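Long-range contacts in cycloalternan-forming enzyme (Listeria monocytogenes serovar 1/2a, PDB 5F7U), which is a large multidomain carbohydrate-active enzyme built around a glycoside hydrolase family 31 barrel, with a family 6 carbohydrate-binding module near its C terminus: residues W363-W374 / I392-Q401; S996-Y1007 / V1043-I1054. The protein carries 1 engineered substitution. All blocks are in the same frame, centred on the assembly; numbering follows the deposited sequence.

In the fold
Following the chain from the N terminus, interaction 1 comes first, inside the family 31 TIM barrel. It closes a loop of 17 residues, mostly helix 377-389, and joins strands 367-369 and 396-399, the first two of the eight parallel barrel strands. Interaction 2 comes far later, in the family 6 carbohydrate-binding module. It closes a longer, helix-free loop of 35 residues and pairs strand 1002-1008 with strand 1039-1045; its other ends reach strands 987-996 and 1054-1062 of the module's second sheet. The contacts are in series, neither nested nor crossing. The centres of interaction 1 and interaction 2 are about 58 Å apart. Each has a glucose-binding end, so two separate sugar sites are involved.

Interaction 1 (W363-W374 / I392-Q401); sequences WAFGLWMSANEW and IPATGFVLEQ. With MG (magnesium ion), chain J; GLC (alpha-D-glucopyranose), chain F; GLC (alpha-D-glucopyranose), chain B.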
loop_
_atom_site.group_PDB
_atom_site.type_symbol
_atom_site.label_atom_id
_atom_site.label_comp_id
_atom_site.label_asym_id
_atom_site.label_seq_id
_atom_site.Cartn_x
_atom_site.Cartn_y
_atom_site.Cartn_z
ATOM N N TRP A 363 3.987 13.180 13.062
ATOM C CA TRP A 363 3.423 12.319 14.107
ATOM C C TRP A 363 2.665 11.106 13.597
ATOM O O TRP A 363 2.623 10.081 14.267
ATOM C CB TRP A 363 2.566 13.105 15.109
ATOM C CG TRP A 363 1.175 13.521 14.665
ATOM C CD1 TRP A 363 0.800 14.759 14.192
ATOM C CD2 TRP A 363 -0.023 12.723 14.699
ATOM N NE1 TRP A 363 -0.546 14.768 13.919
ATOM C CE2 TRP A 363 -1.083 13.544 14.233
ATOM C CE3 TRP A 363 -0.307 11.403 15.092
ATOM C CZ2 TRP A 363 -2.410 13.081 14.138
ATOM C CZ3 TRP A 363 -1.632 10.935 14.995
ATOM C CH2 TRP A 363 -2.669 11.783 14.518
ATOM N N ALA A 364 2.105 11.213 12.395
ATOM C CA ALA A 364 1.419 10.079 11.795
ATOM C C ALA A 364 2.353 8.884 11.540
ATOM O O ALA A 364 1.875 7.754 11.410
ATOM C CB ALA A 364 0.709 10.515 10.516
ATOM N N PHE A 365 3.663 9.140 11.505
ATOM C CA PHE A 365 4.679 8.114 11.186
ATOM C C PHE A 365 5.380 7.481 12.385
ATOM O O PHE A 365 6.296 6.666 12.214
ATOM C CB PHE A 365 5.641 8.683 10.139
ATOM C CG PHE A 365 4.925 9.018 8.874
ATOM C CD1 PHE A 365 4.627 8.012 7.951
ATOM C CD2 PHE A 365 4.434 10.311 8.661
ATOM C CE1 PHE A 365 3.873 8.289 6.810
ATOM C CE2 PHE A 365 3.683 10.600 7.529
ATOM C CZ PHE A 365 3.408 9.590 6.594
ATOM N N GLY A 366 4.949 7.850 13.594
ATOM C CA GLY A 366 5.379 7.145 14.799
ATOM C C GLY A 366 4.391 6.038 15.156
ATOM O O GLY A 366 3.444 5.751 14.390
ATOM N N LEU A 367 4.564 5.427 16.327
ATOM C CA LEU A 367 3.680 4.321 16.687
ATOM C C LEU A 367 2.284 4.830 17.082
ATOM O O LEU A 367 2.177 5.778 17.865
ATOM C CB LEU A 367 4.255 3.517 17.855
ATOM C CG LEU A 367 3.388 2.409 18.486
ATOM C CD1 LEU A 367 3.116 1.293 17.472
ATOM C CD2 LEU A 367 4.109 1.873 19.728
ATOM N N TRP A 368 1.254 4.166 16.546
ATOM C CA TRP A 368 -0.127 4.372 16.967
ATOM C C TRP A 368 -0.563 3.293 17.935
ATOM O O TRP A 368 -0.395 2.115 17.640
ATOM C CB TRP A 368 -1.075 4.301 15.780
ATOM C CG TRP A 368 -0.948 5.396 14.785
ATOM C CD1 TRP A 368 0.117 5.644 13.963
ATOM C CD2 TRP A 368 -1.955 6.360 14.458
ATOM N NE1 TRP A 368 -0.168 6.734 13.143
ATOM C CE2 TRP A 368 -1.425 7.194 13.442
ATOM C CE3 TRP A 368 -3.246 6.620 14.947
ATOM C CZ2 TRP A 368 -2.147 8.256 12.882
ATOM C CZ3 TRP A 368 -3.972 7.713 14.386
ATOM C CH2 TRP A 368 -3.410 8.499 13.358
ATOM N N MET A 369 -1.140 3.703 19.073
ATOM C CA MET A 369 -1.697 2.756 20.072
ATOM C C MET A 369 -3.209 2.757 20.023
ATOM O O MET A 369 -3.835 3.814 20.007
ATOM C CB MET A 369 -1.278 3.168 21.486
ATOM C CG MET A 369 0.215 3.436 21.594
ATOM S SD MET A 369 0.826 3.308 23.288
ATOM C CE MET A 369 -0.252 4.469 24.133
ATOM N N SER A 370 -3.802 1.571 20.052
ATOM C CA SER A 370 -5.255 1.454 19.914
ATOM C C SER A 370 -5.694 0.171 20.609
ATOM O O SER A 370 -4.929 -0.790 20.640
ATOM C CB SER A 370 -5.636 1.416 18.430
ATOM O OG SER A 370 -7.037 1.222 18.250
ATOM N N ALA A 371 -6.919 0.160 21.135
ATOM C CA ALA A 371 -7.565 -1.056 21.669
ATOM C C ALA A 371 -9.030 -0.758 21.846
ATOM O O ALA A 371 -9.394 0.210 22.534
ATOM C CB ALA A 371 -6.953 -1.491 23.006
ATOM N N ASN A 372 -9.884 -1.595 21.255
ATOM C CA ASN A 372 -11.312 -1.360 21.391
ATOM C C ASN A 372 -11.758 -1.367 22.855
ATOM O O ASN A 372 -12.721 -0.677 23.206
ATOM C CB ASN A 372 -12.126 -2.369 20.577
ATOM C CG ASN A 372 -13.588 -1.997 20.502
ATOM O OD1 ASN A 372 -14.422 -2.559 21.240
ATOM N ND2 ASN A 372 -13.915 -1.028 19.644
ATOM N N GLU A 373 -11.064 -2.132 23.700
ATOM C CA GLU A 373 -11.420 -2.223 25.127
ATOM C C GLU A 373 -11.228 -0.944 25.968
ATOM O O GLU A 373 -11.743 -0.865 27.094
ATOM C CB GLU A 373 -10.717 -3.408 25.797
ATOM C CG GLU A 373 -9.209 -3.257 25.951
ATOM C CD GLU A 373 -8.545 -4.568 26.348
ATOM O OE1 GLU A 373 -8.487 -5.508 25.513
ATOM O OE2 GLU A 373 -8.064 -4.652 27.511
ATOM N N TRP A 374 -10.468 0.018 25.439
ATOM C CA TRP A 374 -10.274 1.294 26.127
ATOM C C TRP A 374 -11.567 2.092 26.030
ATOM O O TRP A 374 -11.950 2.560 24.943
ATOM C CB TRP A 374 -9.111 2.064 25.503
ATOM C CG TRP A 374 -7.787 1.376 25.654
ATOM C CD1 TRP A 374 -7.460 0.360 26.534
ATOM C CD2 TRP A 374 -6.602 1.667 24.916
ATOM N NE1 TRP A 374 -6.133 0.001 26.360
ATOM C CE2 TRP A 374 -5.584 0.798 25.393
ATOM C CE3 TRP A 374 -6.295 2.579 23.887
ATOM C CZ2 TRP A 374 -4.287 0.794 24.856
ATOM C CZ3 TRP A 374 -4.983 2.584 23.369
ATOM C CH2 TRP A 374 -4.013 1.701 23.856
ATOM N N ILE A 392 7.962 3.459 25.798
ATOM C CA ILE A 392 7.341 3.323 24.476
ATOM C C ILE A 392 6.890 4.727 24.041
ATOM O O ILE A 392 5.787 5.162 24.398
ATOM C CB ILE A 392 6.159 2.307 24.492
ATOM C CG1 ILE A 392 6.566 0.942 25.066
ATOM C CG2 ILE A 392 5.519 2.193 23.100
ATOM C CD1 ILE A 392 7.639 0.183 24.278
ATOM N N PRO A 393 7.738 5.438 23.271
ATOM C CA PRO A 393 7.431 6.806 22.862
ATOM C C PRO A 393 6.506 6.854 21.624
ATOM O O PRO A 393 6.875 7.351 20.558
ATOM C CB PRO A 393 8.818 7.377 22.589
ATOM C CG PRO A 393 9.556 6.208 22.013
ATOM C CD PRO A 393 9.105 5.053 22.859
ATOM N N ALA A 394 5.283 6.375 21.800
ATOM C CA ALA A 394 4.296 6.381 20.736
ATOM C C ALA A 394 3.888 7.820 20.413
ATOM O O ALA A 394 4.106 8.735 21.226
ATOM C CB ALA A 394 3.074 5.555 21.155
ATOM N N THR A 395 3.304 8.022 19.227
ATOM C CA THR A 395 2.849 9.361 18.824
ATOM C C THR A 395 1.368 9.439 18.478
ATOM O O THR A 395 0.810 10.538 18.397
ATOM C CB THR A 395 3.656 9.908 17.637
ATOM O OG1 THR A 395 3.536 9.011 16.530
ATOM C CG2 THR A 395 5.133 10.085 18.029
ATOM N N GLY A 396 0.741 8.283 18.251
ATOM C CA GLY A 396 -0.676 8.251 17.883
ATOM C C GLY A 396 -1.491 7.450 18.877
ATOM O O GLY A 396 -0.999 6.497 19.470
ATOM N N PHE A 397 -2.753 7.843 19.057
ATOM C CA PHE A 397 -3.622 7.235 20.061
ATOM C C PHE A 397 -5.027 7.183 19.472
ATOM O O PHE A 397 -5.513 8.173 18.906
ATOM C CB PHE A 397 -3.607 8.059 21.360
ATOM C CG PHE A 397 -4.156 7.322 22.559
ATOM C CD1 PHE A 397 -5.529 7.189 22.761
ATOM C CD2 PHE A 397 -3.286 6.798 23.518
ATOM C CE1 PHE A 397 -6.024 6.492 23.865
ATOM C CE2 PHE A 397 -3.773 6.104 24.633
ATOM C CZ PHE A 397 -5.142 5.953 24.812
ATOM N N VAL A 398 -5.672 6.030 19.564
ATOM C CA VAL A 398 -7.002 5.899 18.973
ATOM C C VAL A 398 -7.989 5.550 20.074
ATOM O O VAL A 398 -7.681 4.707 20.917
ATOM C CB VAL A 398 -7.057 4.785 17.892
ATOM C CG1 VAL A 398 -8.460 4.699 17.267
ATOM C CG2 VAL A 398 -5.992 5.001 16.805
ATOM N N LEU A 399 -9.158 6.200 20.066
ATOM C CA LEU A 399 -10.279 5.752 20.899
ATOM C C LEU A 399 -11.430 5.318 20.022
ATOM O O LEU A 399 -11.871 6.076 19.162
ATOM C CB LEU A 399 -10.764 6.851 21.862
ATOM C CG LEU A 399 -9.925 7.060 23.120
ATOM C CD1 LEU A 399 -10.577 8.189 23.897
ATOM C CD2 LEU A 399 -9.904 5.785 23.960
ATOM N N GLU A 400 -11.921 4.108 20.267
ATOM C CA GLU A 400 -13.077 3.591 19.567
ATOM C C GLU A 400 -14.306 3.610 20.435
ATOM O O GLU A 400 -15.351 4.149 20.023
ATOM C CB GLU A 400 -12.813 2.175 19.051
ATOM C CG GLU A 400 -11.707 2.134 18.013
ATOM C CD GLU A 400 -11.676 0.850 17.218
ATOM O OE1 GLU A 400 -12.080 -0.216 17.754
ATOM O OE2 GLU A 400 -11.240 0.914 16.045
ATOM N N GLN A 401 -14.181 3.048 21.635
ATOM C CA GLN A 401 -15.306 2.883 22.540
ATOM C C GLN A 401 -15.452 4.135 23.431
ATOM O O GLN A 401 -15.383 4.078 24.671
ATOM C CB GLN A 401 -15.128 1.588 23.334
ATOM C CG GLN A 401 -16.434 1.043 23.872
ATOM C CD GLN A 401 -16.329 -0.260 24.635
ATOM O OE1 GLN A 401 -17.301 -0.634 25.279
ATOM N NE2 GLN A 401 -15.176 -0.929 24.612
HETATM MG MG MG J . -12.260 -0.851 29.231
HETATM C C1 GLC F . -16.812 -1.955 17.529
HETATM C C2 GLC F . -18.237 -2.527 17.506
HETATM C C3 GLC F . -19.276 -1.427 17.258
HETATM C C4 GLC F . -19.093 -0.261 18.229
HETATM C C5 GLC F . -17.650 0.251 18.096
HETATM C C6 GLC F . -17.327 1.472 18.949
HETATM O O2 GLC F . -18.357 -3.497 16.463
HETATM O O3 GLC F . -20.600 -1.961 17.380
HETATM O O4 GLC F . -20.038 0.768 17.912
HETATM O O5 GLC F . -16.733 -0.817 18.407
HETATM O O6 GLC F . -17.310 1.082 20.326
HETATM C C1 GLC B . -14.553 -2.349 12.641
HETATM C C2 GLC B . -13.054 -2.023 12.463
HETATM C C3 GLC B . -12.207 -2.381 13.701
HETATM C C4 GLC B . -12.816 -1.754 14.965
HETATM C C5 GLC B . -14.337 -1.955 15.018
HETATM C C6 GLC B . -15.009 -1.216 16.164
HETATM O O2 GLC B . -12.565 -2.572 11.235
HETATM O O3 GLC B . -10.852 -1.918 13.563
HETATM O O4 GLC B . -12.216 -2.330 16.140
HETATM O O5 GLC B . -15.013 -1.611 13.791
HETATM O O6 GLC B . -16.379 -1.663 16.177
HETATM O O HOH W 1 6.606 6.493 17.927
HETATM O O HOH W 2 -11.262 2.331 22.308
HETATM O O HOH W 3 -8.787 2.187 20.265
HETATM O O HOH W 4 -10.354 -2.133 29.594
HETATM O O HOH W 5 -12.487 -0.979 31.404
HETATM O O HOH W 6 -13.882 -2.350 28.504
#
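N372 and E400 meet at the sugar end of the barrel strands, where ND2 of N372 donates to OE1 of E400 at 2.8 Å. The amide comes in on the anti side of that oxygen, its plane turned 76° from the carboxylate. With CG of N372 anti to the backbone N (chi1 -170°), ND2 can also donate to ring oxygen O5 of the chain F glucose, 3.1 Å away. OE1 of E400 takes a second bond from O4 of the chain B glucose (2.7 Å), while OE2 forms a salt bridge with K535. NE2 of Q401 gives a hydrogen bond to N372 O (2.8 Å), which lies in the plane of the Q401 amide, and another to S665 O.

Behind this, parallel strands 367-369 and 396-399 pair as the first two strands of the TIM barrel. L367 O accepts from both T395 N and G396 N, each at 2.9 Å; M369 then bonds through its N to G396 O and through its O to V398 N. At the far end, OG1 of T395 reaches a lone pair of W363 O at 2.7 Å, and G366 N shares that carbonyl. Waters extend the pairing: one links L367 N to P393 O, a second accepts from A371 N within bonding distance of V398 O, and a third accepts from E400 N with A371 O and W374 O close by. G396, lacking a side chain, passes over one face of the W368 ring, whose NE1 is satisfied by A364 O. The W374 and F397 rings are tilted only 22° apart but strongly offset, centroids 5.0 Å apart. E373 O binds magnesium with D375, D379 and three waters.

The chemistry implies a sugar-binding end held by its own neighbours: N372 and E400 steady one another while each offers an atom to a different glucose, and Q401 holds the carbonyl of N372 through NE2.

Interaction 2 (S996-Y1007 / V1043-I1054); sequences SAGVEDATRTVY and VFDFEADDTAGI. With GLC (alpha-D-glucopyranose), chain D.
R1004 grips A1052 O end-on with NH1 and NH2, at 2.7 Å and 2.8 Å. The arginine chain bends at chi2 (-68°), which brings the guanidinium back to that carbonyl. NH2 also donates to T1003 O and, weakly, to T1051 O. The guanidinium is sandwiched, with CD2 of F1046 over the centre of one face and CD1 of I1054 toward the rim of the opposite one; the F1046 ring stands 76° from it, edge on. F969 adds a cation-pi contact.

Among the carboxylates, D1050 reaches across to two threonines: OD1 accepts from OG1 of T1003 through its anti lone pair, and OD2 accepts from OG1 of T1005 at 2.7 Å. OD2 also takes E1047 N, and OD1 is bonded to Q1014. E1047 in turn receives the hydroxyl of Y1007 on the syn lone pair of OE1 (2.6 Å), in the plane of the phenol ring.

Backbone bonds pair T1005 with D1045 and Y1007 with V1043, two hydrogen-bonded antiparallel pairs flanking the non-hydrogen-bonded pair V1006 and F1044.

CG1 of V1006 makes a CH-pi contact over the F1044 ring face, 4.2 Å from its centroid, and CG2 of I1054 is tight against CB of A1002 at 3.4 Å.

At the sugar, G1053 N donates to O6 of the chain D glucose (2.8 Å), which donates to OE1 of E1000.

Chemically, the loop after strand 1039-1045 is tied to strand 1002-1008 from both sides, by R1004 bonding A1052 O and by D1050 bonding T1003 and T1005, which probably helps hold A1052 and G1053 in place to line the module's glucose site.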
loop_
_atom_site.group_PDB
_atom_site.type_symbol
_atom_site.label_atom_id
_atom_site.label_comp_id
_atom_site.label_asym_id
_atom_site.label_seq_id
_atom_site.Cartn_x
_atom_site.Cartn_y
_atom_site.Cartn_z
ATOM N N SER A 996 46.410 -12.952 11.887
ATOM C CA SER A 996 47.487 -13.112 12.852
ATOM C C SER A 996 48.063 -14.523 12.708
ATOM O O SER A 996 47.340 -15.471 12.388
ATOM C CB SER A 996 46.965 -12.857 14.263
ATOM O OG SER A 996 48.014 -12.885 15.207
ATOM N N ALA A 997 49.372 -14.650 12.915
ATOM C CA ALA A 997 50.056 -15.931 12.819
ATOM C C ALA A 997 51.118 -15.923 13.893
ATOM O O ALA A 997 52.290 -15.680 13.622
ATOM C CB ALA A 997 50.665 -16.120 11.428
ATOM N N GLY A 998 50.671 -16.165 15.122
ATOM C CA GLY A 998 51.498 -16.032 16.324
ATOM C C GLY A 998 52.624 -17.024 16.515
ATOM O O GLY A 998 53.542 -16.753 17.295
ATOM N N VAL A 999 52.579 -18.165 15.823
ATOM C CA VAL A 999 53.589 -19.225 16.039
ATOM C C VAL A 999 54.655 -19.260 14.936
ATOM O O VAL A 999 55.846 -19.350 15.237
ATOM C CB VAL A 999 52.948 -20.628 16.246
ATOM C CG1 VAL A 999 54.003 -21.729 16.361
ATOM C CG2 VAL A 999 52.060 -20.637 17.479
ATOM N N GLU A 1000 54.221 -19.167 13.672
ATOM C CA GLU A 1000 55.098 -19.430 12.517
ATOM C C GLU A 1000 54.469 -18.942 11.205
ATOM O O GLU A 1000 53.250 -18.748 11.140
ATOM C CB GLU A 1000 55.385 -20.936 12.416
ATOM C CG GLU A 1000 54.110 -21.778 12.333
ATOM C CD GLU A 1000 54.343 -23.275 12.331
ATOM O OE1 GLU A 1000 53.406 -24.003 12.726
ATOM O OE2 GLU A 1000 55.439 -23.729 11.939
ATOM N N ASP A 1001 55.306 -18.773 10.172
ATOM C CA ASP A 1001 54.845 -18.471 8.799
ATOM C C ASP A 1001 53.754 -19.434 8.366
ATOM O O ASP A 1001 53.831 -20.640 8.618
ATOM C CB ASP A 1001 55.995 -18.575 7.782
ATOM C CG ASP A 1001 57.027 -17.475 7.927
ATOM O OD1 ASP A 1001 56.849 -16.557 8.753
ATOM O OD2 ASP A 1001 58.044 -17.536 7.201
ATOM N N ALA A 1002 52.737 -18.897 7.708
ATOM C CA ALA A 1002 51.643 -19.715 7.226
ATOM C C ALA A 1002 51.473 -19.542 5.728
ATOM O O ALA A 1002 51.963 -18.558 5.147
ATOM C CB ALA A 1002 50.360 -19.339 7.944
ATOM N N THR A 1003 50.805 -20.512 5.105
ATOM C CA THR A 1003 50.310 -20.354 3.727
ATOM C C THR A 1003 48.857 -20.796 3.627
ATOM O O THR A 1003 48.417 -21.710 4.340
ATOM C CB THR A 1003 51.126 -21.135 2.659
ATOM O OG1 THR A 1003 50.977 -22.539 2.874
ATOM C CG2 THR A 1003 52.618 -20.779 2.679
ATOM N N ARG A 1004 48.120 -20.122 2.746
ATOM C CA ARG A 1004 46.755 -20.520 2.377
ATOM C C ARG A 1004 46.592 -20.469 0.864
ATOM O O ARG A 1004 47.343 -19.789 0.162
ATOM C CB ARG A 1004 45.699 -19.637 3.051
ATOM C CG ARG A 1004 45.620 -19.749 4.570
ATOM C CD ARG A 1004 45.095 -21.102 5.036
ATOM N NE ARG A 1004 44.968 -21.148 6.494
ATOM C CZ ARG A 1004 45.975 -21.349 7.346
ATOM N NH1 ARG A 1004 45.728 -21.380 8.652
ATOM N NH2 ARG A 1004 47.226 -21.527 6.914
ATOM N N THR A 1005 45.607 -21.207 0.367
ATOM C CA THR A 1005 45.339 -21.263 -1.057
ATOM C C THR A 1005 44.079 -20.446 -1.288
ATOM O O THR A 1005 43.123 -20.529 -0.502
ATOM C CB THR A 1005 45.179 -22.728 -1.511
ATOM O OG1 THR A 1005 46.413 -23.420 -1.289
ATOM C CG2 THR A 1005 44.842 -22.821 -2.980
ATOM N N VAL A 1006 44.101 -19.621 -2.339
ATOM C CA VAL A 1006 42.973 -18.762 -2.679
ATOM C C VAL A 1006 42.504 -19.095 -4.097
ATOM O O VAL A 1006 43.330 -19.323 -4.981
ATOM C CB VAL A 1006 43.344 -17.254 -2.592
ATOM C CG1 VAL A 1006 42.073 -16.397 -2.596
ATOM C CG2 VAL A 1006 44.134 -16.978 -1.320
ATOM N N TYR A 1007 41.186 -19.122 -4.290
ATOM C CA TYR A 1007 40.582 -19.275 -5.610
ATOM C C TYR A 1007 39.759 -18.029 -5.870
ATOM O O TYR A 1007 38.889 -17.672 -5.059
ATOM C CB TYR A 1007 39.672 -20.501 -5.651
ATOM C CG TYR A 1007 40.405 -21.809 -5.486
ATOM C CD1 TYR A 1007 40.739 -22.297 -4.218
ATOM C CD2 TYR A 1007 40.762 -22.566 -6.606
ATOM C CE1 TYR A 1007 41.406 -23.511 -4.073
ATOM C CE2 TYR A 1007 41.414 -23.783 -6.472
ATOM C CZ TYR A 1007 41.740 -24.247 -5.207
ATOM O OH TYR A 1007 42.401 -25.449 -5.092
ATOM N N VAL A 1043 37.519 -17.821 -2.508
ATOM C CA VAL A 1043 37.597 -18.940 -1.563
ATOM C C VAL A 1043 39.011 -19.066 -1.016
ATOM O O VAL A 1043 39.969 -19.252 -1.769
ATOM C CB VAL A 1043 37.178 -20.297 -2.201
ATOM C CG1 VAL A 1043 37.126 -21.393 -1.141
ATOM C CG2 VAL A 1043 35.839 -20.199 -2.930
ATOM N N PHE A 1044 39.132 -18.960 0.300
ATOM C CA PHE A 1044 40.374 -19.292 0.989
ATOM C C PHE A 1044 40.247 -20.736 1.474
ATOM O O PHE A 1044 39.233 -21.110 2.067
ATOM C CB PHE A 1044 40.595 -18.352 2.169
ATOM C CG PHE A 1044 40.953 -16.955 1.771
ATOM C CD1 PHE A 1044 39.971 -16.057 1.324
ATOM C CD2 PHE A 1044 42.270 -16.514 1.879
ATOM C CE1 PHE A 1044 40.314 -14.755 0.953
ATOM C CE2 PHE A 1044 42.618 -15.214 1.513
ATOM C CZ PHE A 1044 41.640 -14.333 1.051
ATOM N N ASP A 1045 41.274 -21.525 1.189
ATOM C CA ASP A 1045 41.345 -22.955 1.501
ATOM C C ASP A 1045 42.601 -23.257 2.300
ATOM O O ASP A 1045 43.615 -22.583 2.131
ATOM C CB ASP A 1045 41.480 -23.743 0.194
ATOM C CG ASP A 1045 40.241 -24.504 -0.155
ATOM O OD1 ASP A 1045 39.118 -24.070 0.204
ATOM O OD2 ASP A 1045 40.385 -25.559 -0.807
ATOM N N PHE A 1046 42.542 -24.293 3.136
ATOM C CA PHE A 1046 43.763 -24.919 3.649
ATOM C C PHE A 1046 43.890 -26.246 2.924
ATOM O O PHE A 1046 43.091 -27.152 3.132
ATOM C CB PHE A 1046 43.693 -25.123 5.162
ATOM C CG PHE A 1046 44.980 -25.629 5.777
ATOM C CD1 PHE A 1046 45.361 -26.972 5.654
ATOM C CD2 PHE A 1046 45.805 -24.765 6.489
ATOM C CE1 PHE A 1046 46.539 -27.440 6.229
ATOM C CE2 PHE A 1046 46.986 -25.225 7.069
ATOM C CZ PHE A 1046 47.350 -26.559 6.939
ATOM N N GLU A 1047 44.878 -26.347 2.051
ATOM C CA GLU A 1047 45.070 -27.569 1.289
ATOM C C GLU A 1047 46.280 -28.347 1.783
ATOM O O GLU A 1047 46.926 -27.938 2.755
ATOM C CB GLU A 1047 45.125 -27.270 -0.199
ATOM C CG GLU A 1047 43.768 -26.795 -0.683
ATOM C CD GLU A 1047 43.677 -26.567 -2.164
ATOM O OE1 GLU A 1047 42.617 -26.053 -2.573
ATOM O OE2 GLU A 1047 44.633 -26.880 -2.911
ATOM N N ALA A 1048 46.563 -29.479 1.136
ATOM C CA ALA A 1048 47.638 -30.376 1.579
ATOM C C ALA A 1048 49.021 -29.707 1.617
ATOM O O ALA A 1048 49.819 -29.991 2.509
ATOM C CB ALA A 1048 47.661 -31.648 0.741
ATOM N N ASP A 1049 49.283 -28.800 0.676
ATOM C CA ASP A 1049 50.551 -28.068 0.650
ATOM C C ASP A 1049 50.507 -26.726 1.413
ATOM O O ASP A 1049 51.364 -25.862 1.213
ATOM C CB ASP A 1049 51.064 -27.905 -0.798
ATOM C CG ASP A 1049 50.149 -27.059 -1.681
ATOM O OD1 ASP A 1049 48.989 -26.745 -1.306
ATOM O OD2 ASP A 1049 50.604 -26.698 -2.787
ATOM N N ASP A 1050 49.504 -26.558 2.275
ATOM C CA ASP A 1050 49.431 -25.394 3.141
ATOM C C ASP A 1050 49.918 -25.711 4.548
ATOM O O ASP A 1050 50.044 -26.882 4.930
ATOM C CB ASP A 1050 48.018 -24.797 3.143
ATOM C CG ASP A 1050 47.716 -24.030 1.879
ATOM O OD1 ASP A 1050 48.586 -23.252 1.432
ATOM O OD2 ASP A 1050 46.602 -24.192 1.342
ATOM N N THR A 1051 50.204 -24.663 5.310
ATOM C CA THR A 1051 50.810 -24.845 6.618
ATOM C C THR A 1051 50.382 -23.798 7.653
ATOM O O THR A 1051 50.068 -22.653 7.304
ATOM C CB THR A 1051 52.358 -25.021 6.511
ATOM O OG1 THR A 1051 52.855 -25.609 7.715
ATOM C CG2 THR A 1051 53.077 -23.712 6.254
ATOM N N ALA A 1052 50.333 -24.244 8.913
ATOM C CA ALA A 1052 50.231 -23.395 10.108
ATOM C C ALA A 1052 48.868 -22.773 10.358
ATOM O O ALA A 1052 48.086 -22.540 9.432
ATOM C CB ALA A 1052 51.324 -22.331 10.133
ATOM N N GLY A 1053 48.593 -22.521 11.637
ATOM C CA GLY A 1053 47.364 -21.862 12.043
ATOM C C GLY A 1053 47.461 -20.362 11.896
ATOM O O GLY A 1053 48.537 -19.777 12.080
ATOM N N ILE A 1054 46.326 -19.751 11.548
ATOM C CA ILE A 1054 46.188 -18.299 11.490
ATOM C C ILE A 1054 44.859 -17.906 12.128
ATOM O O ILE A 1054 43.952 -18.734 12.239
ATOM C CB ILE A 1054 46.246 -17.725 10.036
ATOM C CG1 ILE A 1054 44.976 -18.049 9.217
ATOM C CG2 ILE A 1054 47.493 -18.188 9.310
ATOM C CD1 ILE A 1054 44.866 -17.289 7.900
HETATM C C1 GLC D . 46.898 -23.688 15.709
HETATM C C2 GLC D . 47.201 -25.111 16.193
HETATM C C3 GLC D . 48.499 -25.141 17.016
HETATM C C4 GLC D . 49.668 -24.495 16.254
HETATM C C5 GLC D . 49.280 -23.126 15.666
HETATM C C6 GLC D . 50.318 -22.572 14.694
HETATM O O2 GLC D . 46.085 -25.602 16.942
HETATM O O3 GLC D . 48.823 -26.489 17.378
HETATM O O4 GLC D . 50.799 -24.336 17.118
HETATM O O5 GLC D . 48.024 -23.208 14.966
HETATM O O6 GLC D . 50.441 -23.424 13.551
HETATM O O HOH W 7 51.139 -19.266 13.179
HETATM O O HOH W 8 53.030 -24.180 2.916
#